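Local coordinates for protein nidogen-1 (Mus musculus, PDB 1GL4) that tightly associates with laminin and binds collagen IV and perlecan in basement membranes, probably taking part in cell-matrix interactions, at residues Tyr192-Ser196 against Ser197-Ser201; Pro175-Pro178 against Tyr179-Val183. One frame throughout, in Å; residues are numbered along the deposited sequence.

How the contacts relate
Both contacts are local, and one long strand, 182-195, ties them together. Contact 2 is the turn that feeds the chain into this strand; contact 1 is the hairpin at its far end, where the chain folds back into strand 198-210. Their centres are about 34 Å apart, on opposite sides of the chain's centre, and their nearest atoms about 18 Å, so neither touches the other. Both belong to the G2 beta-barrel, the domain related to green fluorescent protein that follows an EGF-like module in this fragment. Contact 1 lies away from the zinc site and the perlecan-binding residues, whereas in contact 2 the side chain of V183 is about 12 Å from that of R268, involved in perlecan binding.

Contact 1 of 2, residues Tyr192-Ser196 against Ser197-Ser201; sequences YHYSS and SVITS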
loop_
_atom_site.group_PDB
_atom_site.type_symbol
_atom_site.label_atom_id
_atom_site.label_comp_id
_atom_site.label_asym_id
_atom_site.label_seq_id
_atom_site.Cartn_x
_atom_site.Cartn_y
_atom_site.Cartn_z
ATOM N N TYR A 192 -11.706 -3.642 11.747
ATOM C CA TYR A 192 -11.346 -2.305 12.196
ATOM C C TYR A 192 -12.528 -1.713 12.961
ATOM O O TYR A 192 -13.590 -1.470 12.383
ATOM C CB TYR A 192 -10.983 -1.419 10.991
ATOM C CG TYR A 192 -9.633 -1.754 10.374
ATOM C CD1 TYR A 192 -9.438 -2.944 9.669
ATOM C CD2 TYR A 192 -8.540 -0.907 10.546
ATOM C CE1 TYR A 192 -8.168 -3.289 9.150
ATOM C CE2 TYR A 192 -7.271 -1.238 10.040
ATOM C CZ TYR A 192 -7.093 -2.430 9.345
ATOM O OH TYR A 192 -5.839 -2.763 8.864
ATOM N N HIS A 193 -12.327 -1.488 14.259
ATOM C CA HIS A 193 -13.357 -0.944 15.147
ATOM C C HIS A 193 -13.263 0.578 15.290
ATOM O O HIS A 193 -12.197 1.117 15.594
ATOM C CB HIS A 193 -13.236 -1.599 16.528
ATOM C CG HIS A 193 -13.277 -3.095 16.489
ATOM N ND1 HIS A 193 -14.442 -3.804 16.279
ATOM C CD2 HIS A 193 -12.286 -4.016 16.567
ATOM C CE1 HIS A 193 -14.167 -5.095 16.224
ATOM N NE2 HIS A 193 -12.865 -5.251 16.395
ATOM N N TYR A 194 -14.389 1.258 15.081
ATOM C CA TYR A 194 -14.450 2.719 15.173
ATOM C C TYR A 194 -15.214 3.207 16.403
ATOM O O TYR A 194 -16.248 2.640 16.767
ATOM C CB TYR A 194 -15.123 3.307 13.925
ATOM C CG TYR A 194 -15.496 4.771 14.077
ATOM C CD1 TYR A 194 -14.536 5.776 13.938
ATOM C CD2 TYR A 194 -16.795 5.146 14.439
ATOM C CE1 TYR A 194 -14.854 7.113 14.161
ATOM C CE2 TYR A 194 -17.124 6.486 14.669
ATOM C CZ TYR A 194 -16.148 7.461 14.530
ATOM O OH TYR A 194 -16.451 8.782 14.786
ATOM N N SER A 195 -14.706 4.274 17.019
ATOM C CA SER A 195 -15.326 4.880 18.193
ATOM C C SER A 195 -14.735 6.263 18.489
ATOM O O SER A 195 -13.552 6.393 18.810
ATOM C CB SER A 195 -15.154 3.978 19.421
ATOM O OG SER A 195 -15.644 4.619 20.587
ATOM N N SER A 196 -15.573 7.290 18.376
ATOM C CA SER A 196 -15.174 8.670 18.634
ATOM C C SER A 196 -13.800 9.086 18.108
ATOM O O SER A 196 -12.913 9.472 18.874
ATOM C CB SER A 196 -15.269 8.964 20.135
ATOM O OG SER A 196 -16.629 9.030 20.543
ATOM N N SER A 197 -13.646 9.013 16.789
ATOM C CA SER A 197 -12.414 9.396 16.104
ATOM C C SER A 197 -11.199 8.525 16.403
ATOM O O SER A 197 -10.058 8.975 16.271
ATOM C CB SER A 197 -12.092 10.862 16.394
ATOM O OG SER A 197 -13.184 11.682 16.008
ATOM N N VAL A 198 -11.441 7.276 16.795
ATOM C CA VAL A 198 -10.351 6.346 17.062
ATOM C C VAL A 198 -10.675 4.996 16.425
ATOM O O VAL A 198 -11.767 4.454 16.615
ATOM C CB VAL A 198 -10.109 6.152 18.584
ATOM C CG1 VAL A 198 -8.886 5.263 18.805
ATOM C CG2 VAL A 198 -9.908 7.497 19.255
ATOM N N ILE A 199 -9.733 4.469 15.646
ATOM C CA ILE A 199 -9.918 3.177 14.991
ATOM C C ILE A 199 -8.828 2.208 15.453
ATOM O O ILE A 199 -7.636 2.515 15.375
ATOM C CB ILE A 199 -9.897 3.329 13.441
ATOM C CG1 ILE A 199 -11.168 4.054 12.977
ATOM C CG2 ILE A 199 -9.799 1.961 12.768
ATOM C CD1 ILE A 199 -11.169 4.445 11.493
ATOM N N THR A 200 -9.252 1.045 15.951
ATOM C CA THR A 200 -8.335 0.027 16.459
ATOM C C THR A 200 -8.541 -1.332 15.791
ATOM O O THR A 200 -9.619 -1.620 15.259
ATOM C CB THR A 200 -8.518 -0.185 17.989
ATOM O OG1 THR A 200 -9.890 -0.501 18.263
ATOM C CG2 THR A 200 -8.128 1.059 18.765
ATOM N N SER A 201 -7.502 -2.163 15.826
ATOM C CA SER A 201 -7.569 -3.511 15.265
ATOM C C SER A 201 -6.454 -4.378 15.837
ATOM O O SER A 201 -5.354 -3.899 16.126
ATOM C CB SER A 201 -7.436 -3.489 13.738
ATOM O OG SER A 201 -6.094 -3.262 13.347
HETATM O O HOH W 1 -11.651 1.982 18.251
#
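I199 stands between two tyrosines and gives each a different branch. With CG1 beside its backbone N and CG2 beside its carbonyl carbon (chi1 -70°), CG2 meets the edge of the Y192 ring, 3.8 Å from CD2, while CG1 meets the edge of the Y194 ring, 3.9 Å from CD1. The Y192 side chain runs across I199 at about a right angle, and S201 covers one face of its ring in a CH-pi contact, CB 4.2 Å from the ring centroid. Y192 also stacks on W114 and bonds E190 through OH.

Y194 holds CG opposite its backbone N (chi1 167°), which sends the ring toward the turn: CE1 comes 3.5 Å from S197 N, and S196 N lies over the rim of one face. Its OH and S197 OG both hydrogen-bond E235, so one carboxylate oxygen, OE2, ties the ring to the turn. Were Y194 cut back to an alanine, I199 CG1 would probably lose its aromatic neighbour and E235 keep the S197 hydroxyl but not that of Y194.

H193 and T200, whose side chains lie on the other face, form an antiparallel hydrogen-bonded pair, H193 N to T200 O being 2.9 Å. A water donates to H193 O at 2.8 Å and also bonds T200 OG1, spanning the two strands. At the turn S195 N reaches V198 O, while the return bond, V198 N to S195 O, is weak. S196 and S197 both have positive phi, consistent with a tight two-residue beta hairpin with a type I'-like turn, joining strands 182-195 and 198-210 of the barrel.

Contact 2 of 2, residues Pro175-Pro178 against Tyr179-Val183; sequences PQIP and YGASV
Y179 takes the second position of a tight turn whose ends, P178 and A181, meet across the contact. G180 comes next with phi at 86°, a backbone shape in which a CB would be pressed against the carbonyl oxygen of Y179; the lack of a side chain suits it to this corner. A181 closes the turn: its N donates to P178 O at 3.1 Å, arriving from 41° above the carbonyl plane. Its methyl points back at the incoming limb, where CB meets I177 CG2 at 3.9 Å and P178 CB at 4.2 Å. S182 turns away and pairs through its backbone with M210, so the strand has begun. V183 comes back to the same side as A181, and its CG2 touches I177 CD1 at 3.9 Å, the two side chains crossing at about a right angle.

With CG1 anti to the carbonyl carbon (chi1 -77°), I177 spends CG2 on A181 and its CG1-CD1 arm on V183, while its N is hydrogen-bonded to S101 OG and Y100 and P104 also pack on its side chain. P178 to A181 form a type II beta turn, with glycine at its third position, leading into a strand of the G2 beta-barrel.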
loop_
_atom_site.group_PDB
_atom_site.type_symbol
_atom_site.label_atom_id
_atom_site.label_comp_id
_atom_site.label_asym_id
_atom_site.label_seq_id
_atom_site.Cartn_x
_atom_site.Cartn_y
_atom_site.Cartn_z
ATOM N N PRO A 175 12.789 -11.279 14.728
ATOM C CA PRO A 175 13.522 -12.543 14.583
ATOM C C PRO A 175 14.384 -12.491 13.316
ATOM O O PRO A 175 14.068 -11.765 12.370
ATOM C CB PRO A 175 12.410 -13.588 14.462
ATOM C CG PRO A 175 11.203 -12.927 15.085
ATOM C CD PRO A 175 11.335 -11.496 14.635
ATOM N N GLN A 176 15.463 -13.262 13.294
ATOM C CA GLN A 176 16.343 -13.277 12.130
ATOM C C GLN A 176 15.860 -14.218 11.036
ATOM O O GLN A 176 15.486 -15.363 11.302
ATOM C CB GLN A 176 17.752 -13.689 12.536
ATOM C CG GLN A 176 18.741 -13.704 11.384
ATOM C CD GLN A 176 20.101 -14.202 11.813
ATOM O OE1 GLN A 176 20.269 -15.379 12.145
ATOM N NE2 GLN A 176 21.078 -13.307 11.826
ATOM N N ILE A 177 15.867 -13.720 9.805
ATOM C CA ILE A 177 15.488 -14.511 8.643
ATOM C C ILE A 177 16.780 -14.715 7.854
ATOM O O ILE A 177 17.533 -13.766 7.632
ATOM C CB ILE A 177 14.423 -13.776 7.795
ATOM C CG1 ILE A 177 13.067 -13.894 8.490
ATOM C CG2 ILE A 177 14.357 -14.360 6.390
ATOM C CD1 ILE A 177 11.922 -13.362 7.709
ATOM N N PRO A 178 17.068 -15.963 7.446
ATOM C CA PRO A 178 18.283 -16.287 6.687
ATOM C C PRO A 178 18.482 -15.440 5.433
ATOM O O PRO A 178 17.529 -15.137 4.726
ATOM C CB PRO A 178 18.091 -17.764 6.336
ATOM C CG PRO A 178 17.273 -18.283 7.490
ATOM C CD PRO A 178 16.257 -17.172 7.677
ATOM N N TYR A 179 19.727 -15.063 5.165
ATOM C CA TYR A 179 20.048 -14.281 3.976
ATOM C C TYR A 179 19.613 -15.069 2.738
ATOM O O TYR A 179 19.913 -16.261 2.611
ATOM C CB TYR A 179 21.562 -14.020 3.899
ATOM C CG TYR A 179 22.059 -12.806 4.662
ATOM C CD1 TYR A 179 21.384 -12.328 5.789
ATOM C CD2 TYR A 179 23.230 -12.152 4.272
ATOM C CE1 TYR A 179 21.866 -11.229 6.510
ATOM C CE2 TYR A 179 23.719 -11.056 4.984
ATOM C CZ TYR A 179 23.033 -10.600 6.101
ATOM O OH TYR A 179 23.519 -9.523 6.806
ATOM N N GLY A 180 18.894 -14.407 1.836
ATOM C CA GLY A 180 18.459 -15.064 0.617
ATOM C C GLY A 180 17.157 -15.836 0.699
ATOM O O GLY A 180 16.703 -16.393 -0.299
ATOM N N ALA A 181 16.552 -15.880 1.880
ATOM C CA ALA A 181 15.291 -16.585 2.055
ATOM C C ALA A 181 14.144 -15.719 1.531
ATOM O O ALA A 181 14.319 -14.519 1.296
ATOM C CB ALA A 181 15.078 -16.911 3.534
ATOM N N SER A 182 12.980 -16.331 1.336
ATOM C CA SER A 182 11.802 -15.610 0.860
ATOM C C SER A 182 10.652 -15.852 1.840
ATOM O O SER A 182 10.730 -16.753 2.676
ATOM C CB SER A 182 11.421 -16.084 -0.547
ATOM O OG SER A 182 11.254 -17.492 -0.586
ATOM N N VAL A 183 9.591 -15.052 1.737
ATOM C CA VAL A 183 8.441 -15.165 2.637
ATOM C C VAL A 183 7.095 -15.156 1.899
ATOM O O VAL A 183 6.928 -14.451 0.902
ATOM C CB VAL A 183 8.457 -13.997 3.669
ATOM C CG1 VAL A 183 7.148 -13.939 4.426
ATOM C CG2 VAL A 183 9.617 -14.177 4.638
#